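Local atomic coordinates of Low temperature requirement C protein (Listeria monocytogenes, PDB entry 1Y9I), a protein that probably removes the terminal phosphate of phosphatidylglycerol phosphate and binds calcium and magnesium ions at a binuclear metal site. Residues A[123-126]-A[127-130]; A[73-77]-A[78-82]; A[54-58]-A[59-63]; A[41-45]-A[46-50]. One frame throughout, in Å; residues are numbered along the deposited sequence.

Interaction 1: residues A[123-126]-A[127-130]; sequences VKPG and ILAK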
# COMPACT_ATOMS: atom_id res chain seq x y z
N VAL A 123 7.33 11.44 16.74
CA VAL A 123 8.14 12.48 17.35
C VAL A 123 7.52 13.87 17.24
O VAL A 123 7.70 14.71 18.12
CB VAL A 123 9.55 12.50 16.72
CG1 VAL A 123 10.36 13.66 17.27
CG2 VAL A 123 10.24 11.18 16.98
N LYS A 124 6.80 14.11 16.15
CA LYS A 124 6.14 15.38 15.91
C LYS A 124 6.99 16.61 16.19
O LYS A 124 6.63 17.47 17.00
CB LYS A 124 4.85 15.45 16.74
CG LYS A 124 3.91 14.29 16.48
CD LYS A 124 2.65 14.39 17.32
CE LYS A 124 1.73 13.21 17.05
NZ LYS A 124 1.33 13.15 15.61
N PRO A 125 8.14 16.74 15.50
CA PRO A 125 8.98 17.91 15.74
C PRO A 125 8.45 19.14 15.00
O PRO A 125 7.58 19.04 14.13
CB PRO A 125 10.33 17.46 15.21
CG PRO A 125 9.93 16.64 14.01
CD PRO A 125 8.78 15.81 14.55
N GLY A 126 8.99 20.31 15.35
CA GLY A 126 8.58 21.54 14.69
C GLY A 126 7.10 21.78 14.48
O GLY A 126 6.30 21.66 15.40
N ILE A 127 6.74 22.12 13.24
CA ILE A 127 5.36 22.42 12.87
C ILE A 127 4.37 21.31 13.23
O ILE A 127 3.20 21.58 13.50
CB ILE A 127 5.25 22.73 11.36
CG1 ILE A 127 3.84 23.21 11.01
CG2 ILE A 127 5.59 21.49 10.54
CD1 ILE A 127 3.47 24.54 11.62
N LEU A 128 4.83 20.07 13.26
CA LEU A 128 3.93 18.97 13.60
C LEU A 128 3.41 19.09 15.03
O LEU A 128 2.32 18.61 15.34
CB LEU A 128 4.63 17.62 13.40
CG LEU A 128 4.97 17.31 11.93
CD1 LEU A 128 5.65 15.95 11.84
CD2 LEU A 128 3.70 17.32 11.09
N ALA A 129 4.17 19.75 15.89
CA ALA A 129 3.74 19.94 17.27
C ALA A 129 2.58 20.94 17.30
O ALA A 129 1.64 20.80 18.08
CB ALA A 129 4.90 20.45 18.12
N LYS A 130 2.65 21.95 16.44
CA LYS A 130 1.61 22.98 16.38
C LYS A 130 0.30 22.44 15.81
O LYS A 130 -0.78 22.97 16.10
CB LYS A 130 2.10 24.17 15.54
CG LYS A 130 3.37 24.81 16.08
CD LYS A 130 3.81 26.00 15.23
CE LYS A 130 2.84 27.17 15.33
NZ LYS A 130 3.24 28.32 14.47

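Interaction 2: residues A[73-77]-A[78-82]; sequences VMAEK and GELVQ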
# COMPACT_ATOMS: atom_id res chain seq x y z
N VAL A 73 -11.42 20.71 7.47
CA VAL A 73 -12.21 21.94 7.46
C VAL A 73 -13.69 21.67 7.68
O VAL A 73 -14.35 22.38 8.43
CB VAL A 73 -11.99 22.70 6.13
CG1 VAL A 73 -12.91 23.92 6.05
CG2 VAL A 73 -10.54 23.14 6.02
N MSE A 74 -14.21 20.63 7.03
CA MSE A 74 -15.61 20.28 7.20
C MSE A 74 -15.86 19.84 8.64
O MSE A 74 -16.92 20.12 9.21
CB MSE A 74 -16.00 19.17 6.22
CG MSE A 74 -16.06 19.63 4.78
SE MSE A 74 -17.35 21.07 4.56
CE MSE A 74 -17.64 20.95 2.64
N ALA A 75 -14.88 19.17 9.23
CA ALA A 75 -14.99 18.70 10.60
C ALA A 75 -15.03 19.90 11.56
O ALA A 75 -15.78 19.90 12.55
CB ALA A 75 -13.81 17.79 10.94
N GLU A 76 -14.22 20.92 11.27
CA GLU A 76 -14.18 22.12 12.11
C GLU A 76 -15.51 22.85 12.06
O GLU A 76 -15.93 23.44 13.05
CB GLU A 76 -13.09 23.09 11.63
CG GLU A 76 -11.68 22.55 11.67
CD GLU A 76 -10.65 23.65 11.47
OE1 GLU A 76 -10.88 24.53 10.60
OE2 GLU A 76 -9.62 23.64 12.16
N LYS A 77 -16.14 22.83 10.89
CA LYS A 77 -17.42 23.51 10.69
C LYS A 77 -18.62 22.68 11.14
O LYS A 77 -19.75 23.17 11.11
CB LYS A 77 -17.59 23.88 9.21
CG LYS A 77 -16.60 24.90 8.69
CD LYS A 77 -16.78 25.09 7.19
CE LYS A 77 -15.77 26.07 6.62
NZ LYS A 77 -15.86 26.12 5.13
N GLY A 78 -18.38 21.44 11.55
CA GLY A 78 -19.47 20.58 11.98
C GLY A 78 -20.42 20.22 10.85
O GLY A 78 -21.62 20.06 11.07
N GLU A 79 -19.87 20.07 9.65
CA GLU A 79 -20.66 19.73 8.46
C GLU A 79 -20.74 18.24 8.17
O GLU A 79 -21.56 17.80 7.35
CB GLU A 79 -20.06 20.43 7.24
CG GLU A 79 -20.00 21.95 7.30
CD GLU A 79 -21.32 22.61 6.95
OE1 GLU A 79 -22.06 22.06 6.10
OE2 GLU A 79 -21.62 23.69 7.50
N LEU A 80 -19.91 17.43 8.82
CA LEU A 80 -19.91 16.00 8.57
C LEU A 80 -21.05 15.27 9.26
O LEU A 80 -21.54 15.69 10.31
CB LEU A 80 -18.59 15.37 9.03
CG LEU A 80 -17.31 15.91 8.38
CD1 LEU A 80 -16.10 15.21 9.02
CD2 LEU A 80 -17.34 15.67 6.87
N VAL A 81 -21.47 14.16 8.67
CA VAL A 81 -22.53 13.34 9.24
C VAL A 81 -21.91 12.63 10.44
O VAL A 81 -20.70 12.42 10.49
CB VAL A 81 -23.03 12.26 8.25
CG1 VAL A 81 -23.53 12.91 6.98
CG2 VAL A 81 -21.90 11.28 7.93
N GLN A 82 -22.74 12.27 11.42
CA GLN A 82 -22.25 11.54 12.58
C GLN A 82 -22.28 10.07 12.18
O GLN A 82 -23.12 9.66 11.38
CB GLN A 82 -23.15 11.77 13.80
CG GLN A 82 -23.08 13.17 14.40
CD GLN A 82 -21.70 13.51 14.95
OE1 GLN A 82 -20.80 12.67 14.99
NE2 GLN A 82 -21.53 14.76 15.38

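Interaction 3: residues A[54-58]-A[59-63]; sequences HVLRK and REVQN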
# COMPACT_ATOMS: atom_id res chain seq x y z
N HIS A 54 9.55 20.05 -5.12
CA HIS A 54 9.37 19.00 -6.12
C HIS A 54 8.22 18.06 -5.78
O HIS A 54 7.49 17.62 -6.67
CB HIS A 54 10.66 18.19 -6.29
CG HIS A 54 11.65 18.81 -7.21
ND1 HIS A 54 12.86 19.32 -6.77
CD2 HIS A 54 11.63 18.99 -8.55
CE1 HIS A 54 13.54 19.78 -7.81
NE2 HIS A 54 12.82 19.60 -8.90
N VAL A 55 8.07 17.75 -4.50
CA VAL A 55 6.99 16.86 -4.07
C VAL A 55 5.63 17.53 -4.32
O VAL A 55 4.70 16.90 -4.83
CB VAL A 55 7.13 16.50 -2.57
CG1 VAL A 55 5.91 15.74 -2.08
CG2 VAL A 55 8.39 15.66 -2.36
N LEU A 56 5.52 18.81 -3.96
CA LEU A 56 4.27 19.53 -4.14
C LEU A 56 3.86 19.72 -5.60
O LEU A 56 2.72 20.08 -5.88
CB LEU A 56 4.34 20.88 -3.43
CG LEU A 56 4.42 20.80 -1.90
CD1 LEU A 56 4.54 22.19 -1.31
CD2 LEU A 56 3.18 20.10 -1.35
N ARG A 57 4.77 19.46 -6.53
CA ARG A 57 4.45 19.59 -7.95
C ARG A 57 3.80 18.31 -8.47
O ARG A 57 3.33 18.27 -9.61
CB ARG A 57 5.71 19.88 -8.78
CG ARG A 57 6.39 21.19 -8.45
CD ARG A 57 7.38 21.59 -9.55
NE ARG A 57 8.15 22.77 -9.18
CZ ARG A 57 9.30 22.74 -8.52
NH1 ARG A 57 9.83 21.58 -8.14
NH2 ARG A 57 9.92 23.87 -8.22
N LYS A 58 3.78 17.27 -7.65
CA LYS A 58 3.18 16.00 -8.03
C LYS A 58 1.67 16.03 -7.92
O LYS A 58 1.12 16.35 -6.87
CB LYS A 58 3.73 14.87 -7.15
CG LYS A 58 5.20 14.57 -7.34
CD LYS A 58 5.47 13.93 -8.69
CE LYS A 58 6.92 13.50 -8.82
NZ LYS A 58 7.17 12.74 -10.07
N ARG A 59 0.99 15.69 -9.01
CA ARG A 59 -0.47 15.67 -9.03
C ARG A 59 -1.02 14.75 -7.94
O ARG A 59 -1.99 15.09 -7.27
CB ARG A 59 -0.96 15.20 -10.41
CG ARG A 59 -2.44 15.45 -10.66
CD ARG A 59 -2.88 14.86 -11.99
NE ARG A 59 -4.22 15.29 -12.36
CZ ARG A 59 -4.51 16.51 -12.83
NH1 ARG A 59 -3.55 17.41 -12.98
NH2 ARG A 59 -5.77 16.82 -13.13
N GLU A 60 -0.38 13.60 -7.75
CA GLU A 60 -0.81 12.63 -6.74
C GLU A 60 -0.83 13.27 -5.35
O GLU A 60 -1.73 13.04 -4.54
CB GLU A 60 0.15 11.43 -6.75
CG GLU A 60 -0.28 10.22 -5.95
CD GLU A 60 -1.23 9.30 -6.71
OE1 GLU A 60 -1.34 8.12 -6.32
OE2 GLU A 60 -1.86 9.76 -7.69
N VAL A 61 0.19 14.09 -5.08
CA VAL A 61 0.30 14.78 -3.80
C VAL A 61 -0.77 15.86 -3.68
O VAL A 61 -1.41 16.00 -2.65
CB VAL A 61 1.70 15.41 -3.64
CG1 VAL A 61 1.76 16.29 -2.40
CG2 VAL A 61 2.74 14.30 -3.57
N GLN A 62 -0.97 16.61 -4.75
CA GLN A 62 -1.96 17.68 -4.73
C GLN A 62 -3.37 17.15 -4.44
O GLN A 62 -4.12 17.75 -3.66
CB GLN A 62 -1.92 18.43 -6.05
CG GLN A 62 -0.59 19.13 -6.27
CD GLN A 62 -0.33 19.43 -7.73
OE1 GLN A 62 -1.23 19.31 -8.56
NE2 GLN A 62 0.91 19.81 -8.05
N ASN A 63 -3.71 16.02 -5.05
CA ASN A 63 -5.03 15.42 -4.84
C ASN A 63 -5.24 15.06 -3.38
O ASN A 63 -6.31 15.28 -2.83
CB ASN A 63 -5.20 14.18 -5.72
CG ASN A 63 -5.38 14.52 -7.19
OD1 ASN A 63 -5.95 15.55 -7.52
ND2 ASN A 63 -4.92 13.64 -8.07

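Interaction 4: residues A[41-45]-A[46-50]; sequences PGLEL and DICRQ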
# COMPACT_ATOMS: atom_id res chain seq x y z
N PRO A 41 25.86 14.94 7.15
CA PRO A 41 26.35 16.09 7.92
C PRO A 41 26.57 17.31 7.04
O PRO A 41 27.02 17.19 5.90
CB PRO A 41 27.63 15.55 8.56
CG PRO A 41 28.09 14.51 7.57
CD PRO A 41 26.80 13.81 7.22
N GLY A 42 26.24 18.48 7.57
CA GLY A 42 26.41 19.70 6.80
C GLY A 42 25.19 20.05 5.96
O GLY A 42 25.13 21.13 5.36
N LEU A 43 24.23 19.13 5.90
CA LEU A 43 23.00 19.36 5.13
C LEU A 43 22.35 20.66 5.58
O LEU A 43 22.21 20.92 6.77
CB LEU A 43 22.02 18.19 5.34
CG LEU A 43 20.68 18.24 4.60
CD1 LEU A 43 20.91 18.12 3.10
CD2 LEU A 43 19.78 17.10 5.09
N GLU A 44 21.97 21.49 4.62
CA GLU A 44 21.34 22.77 4.92
C GLU A 44 19.89 22.81 4.45
O GLU A 44 19.46 21.96 3.66
CB GLU A 44 22.13 23.92 4.30
CG GLU A 44 23.54 24.07 4.88
CD GLU A 44 24.32 25.22 4.26
OE1 GLU A 44 24.42 25.27 3.02
OE2 GLU A 44 24.83 26.07 5.02
N LEU A 45 19.15 23.80 4.92
CA LEU A 45 17.74 23.95 4.59
C LEU A 45 17.38 24.13 3.12
O LEU A 45 16.37 23.60 2.66
CB LEU A 45 17.15 25.12 5.39
CG LEU A 45 15.63 25.19 5.44
CD1 LEU A 45 15.10 23.97 6.18
CD2 LEU A 45 15.19 26.47 6.15
N ASP A 46 18.19 24.87 2.37
CA ASP A 46 17.89 25.12 0.96
C ASP A 46 17.59 23.89 0.11
O ASP A 46 16.56 23.85 -0.57
CB ASP A 46 19.01 25.92 0.30
CG ASP A 46 18.62 26.42 -1.08
OD1 ASP A 46 17.69 27.25 -1.18
OD2 ASP A 46 19.24 25.98 -2.08
N ILE A 47 18.47 22.90 0.13
CA ILE A 47 18.24 21.71 -0.68
C ILE A 47 17.01 20.95 -0.17
O ILE A 47 16.32 20.28 -0.94
CB ILE A 47 19.48 20.76 -0.69
CG1 ILE A 47 19.22 19.57 -1.62
CG2 ILE A 47 19.77 20.26 0.71
CD1 ILE A 47 19.02 19.95 -3.06
N CYS A 48 16.73 21.06 1.12
CA CYS A 48 15.55 20.40 1.69
C CYS A 48 14.32 21.10 1.13
O CYS A 48 13.34 20.46 0.76
CB CYS A 48 15.58 20.50 3.22
SG CYS A 48 16.91 19.53 4.01
N ARG A 49 14.39 22.43 1.06
CA ARG A 49 13.31 23.25 0.52
C ARG A 49 13.00 22.86 -0.93
O ARG A 49 11.83 22.71 -1.31
CB ARG A 49 13.70 24.72 0.60
CG ARG A 49 12.66 25.70 0.08
CD ARG A 49 13.18 27.13 0.17
NE ARG A 49 13.55 27.48 1.54
CZ ARG A 49 14.76 27.89 1.91
NH1 ARG A 49 15.74 27.99 1.02
NH2 ARG A 49 14.99 28.19 3.18
N GLN A 50 14.05 22.70 -1.73
CA GLN A 50 13.90 22.34 -3.14
C GLN A 50 13.20 20.99 -3.32
O GLN A 50 12.40 20.81 -4.24
CB GLN A 50 15.26 22.28 -3.83
CG GLN A 50 15.97 23.62 -3.97
CD GLN A 50 17.31 23.48 -4.66
OE1 GLN A 50 17.39 22.94 -5.77
NE2 GLN A 50 18.37 23.97 -4.02

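Interaction 1: residues A[123-126]-A[127-130]
P125 and L128 lie next to each other and point the same way, so the proline ring meets the leucine along its flank, with P125 CD 4.1 Å from L128 CD1. The leucine is placed there by its first torsion, which sets CG beside the backbone N (chi1 -66°); its stem packs against the chain just before the proline, L128 CB standing 3.7 Å from K124 CA. Backbone bonds hold this pairing together as the turn closes into a short helix. The amide of L128 reaches P125 O at 3.1 Å, tilted from the carbonyl plane, and the amide of A129 meets G126 O at 2.9 Å from above the plane of the G126 carbonyl. Two residues of positive phi lead into the turn: K124, the first beyond helix 114-123, and G126, whose phi favours glycine. The lysine chain leads away to give its NZ to the carbonyl of D121; its side chain lies about 7 Å from the bound magnesium ion. The junction thus links helix 114-123 to helix 127-130. P125 packs on L31 and F34 of helix 25-36, I120 of helix 114-123 touches both P125 and L128, and V147 of helix 143-160 covers I127 and L128.

Interaction 2: residues A[73-77]-A[78-82]
The selenomethionine M74 and the side chain of E79 meet obliquely where helix 59-76 ends, M74 SE lying 3.9 Å from E79 CB. Here the chain leaves the helix through a Schellman motif: the amide of E79 returns to M74 O at 3.0 Å in a nearly straight bond (170°), and the amide of G78 bonds to A75 O at 3.2 Å from above the carbonyl plane. G78 makes the reversal with positive phi. Side-chain torsions then fold the exit against the last turn. M74 bends at its second torsion (chi2 -59°), which carries the selenium over the stem of E79. The glutamate bends too (chi2 -82°), and E79 CG comes within 3.6 Å of K77 CB, while the lysine chain beyond runs extended and away. On the buried flank L80 spreads its two methyl groups over neighbouring residues, CD2 against M74 CB at 3.8 Å and CD1 against A75 CB at 3.9 Å. I88 of helix 84-89 covers A75 and L80, and M74 of the third subunit packs on M74. Chemically, the exit combines backbone hydrogen bonds with apolar packing: Q85 binds both, so the L80 amide and A75 O, beside the buried leucine side chain, are hydrogen-bonded.

Interaction 3: residues A[54-58]-A[59-63]
Q62 and L56 join across a junction between two consecutive helices, in which helix 45-56 gives way, after a short link, to helix 59-76, with K58 in the N-cap position of the second helix. This link lies within an all-helical protein. Backbone hydrogen bonding comes first. K58, with extended backbone angles, turns its carbonyl into the new helix, where K58 O receives the amide of Q62 at 3.0 Å in a fairly straight bond (161°) and that of V61 in a weak one. One carbonyl oxygen thus opens the helix by serving two amides of its first turn. Nearby, E60 OE1 accepts the amide of S111 of the fourth subunit.

Apolar packing forms the second group. V61 faces back toward the preceding helix and crosses V55 at about a right angle, V61 CG2 lying 3.8 Å from V55 CG1. The other methyl, V61 CG1, lies 4.2 Å from L56 CD2, and V61 CG2 also rests against K58 CB at 3.8 Å. The valine thus packs between the two helices, where V108 also touches it, while A153 and A154 of helix 143-160 pack on V55.

The third kind is a side-chain bond to the backbone. Q62 sets CG beside its own backbone N (chi1 -64°) and extends beyond it, which brings its amide back to the last turn of the first helix. There Q62 NE2 meets L56 O at 2.8 Å, the bond almost straight at 173° and the oxygen lying in the plane of the glutamine amide.

Interaction 4: residues A[41-45]-A[46-50]
L45 and R49 form the opening turn of helix 45-56: the amide of R49 bonds to L45 O at 2.8 Å (155°), the i to i+4 pattern of an alpha helix. Before it, L43 and E44 run extended, and this change from extended to helical backbone lets the L43 side chain reach the turn. L43 owes its reach to a first torsion that sets CG opposite the backbone N (chi1 -179°). It crosses I47 at about a right angle, and the two methyls, L43 CD1 and I47 CG2, are only 3.4 Å apart, tighter than usual van der Waals contact. L43 CD2 lies 3.9 Å from C48 SG. L45 crosses R49 at a similar angle, the leucine touching the guanidinium group with L45 CD2 at 3.4 Å from R49 NH2. A29 and E30 of helix 25-36 also pack on L45. The arginine is held electrostatically as well, since its NE pairs with D26 of helix 25-36 and its NH1 forms a salt bridge with D46. D46 has a partner at each carboxylate oxygen: R49 NH1 lies 3.0 Å from D46 OD1, and Q50 NE2 meets D46 OD2 at 2.9 Å from above the carboxylate plane.

Overall arrangement
Followed from the N terminus, the four contacts come in series: none encloses or crosses another, and each closes only a local turn. Interaction 4 starts helix 45-56 and ties it to helix 25-36. Interaction 3 ends that same helix and starts helix 59-76, against helix 143-160 and in contact with the third and fourth subunits. Interaction 2 ends helix 59-76 at its far end, beside the third subunit, with its centre about 38 Å from that of interaction 4. Interaction 1 comes last, joining helix 114-123 to helix 127-130 near the metal ions, across the chain's centre from interaction 3. Together they mark where helices of the bundle begin or end.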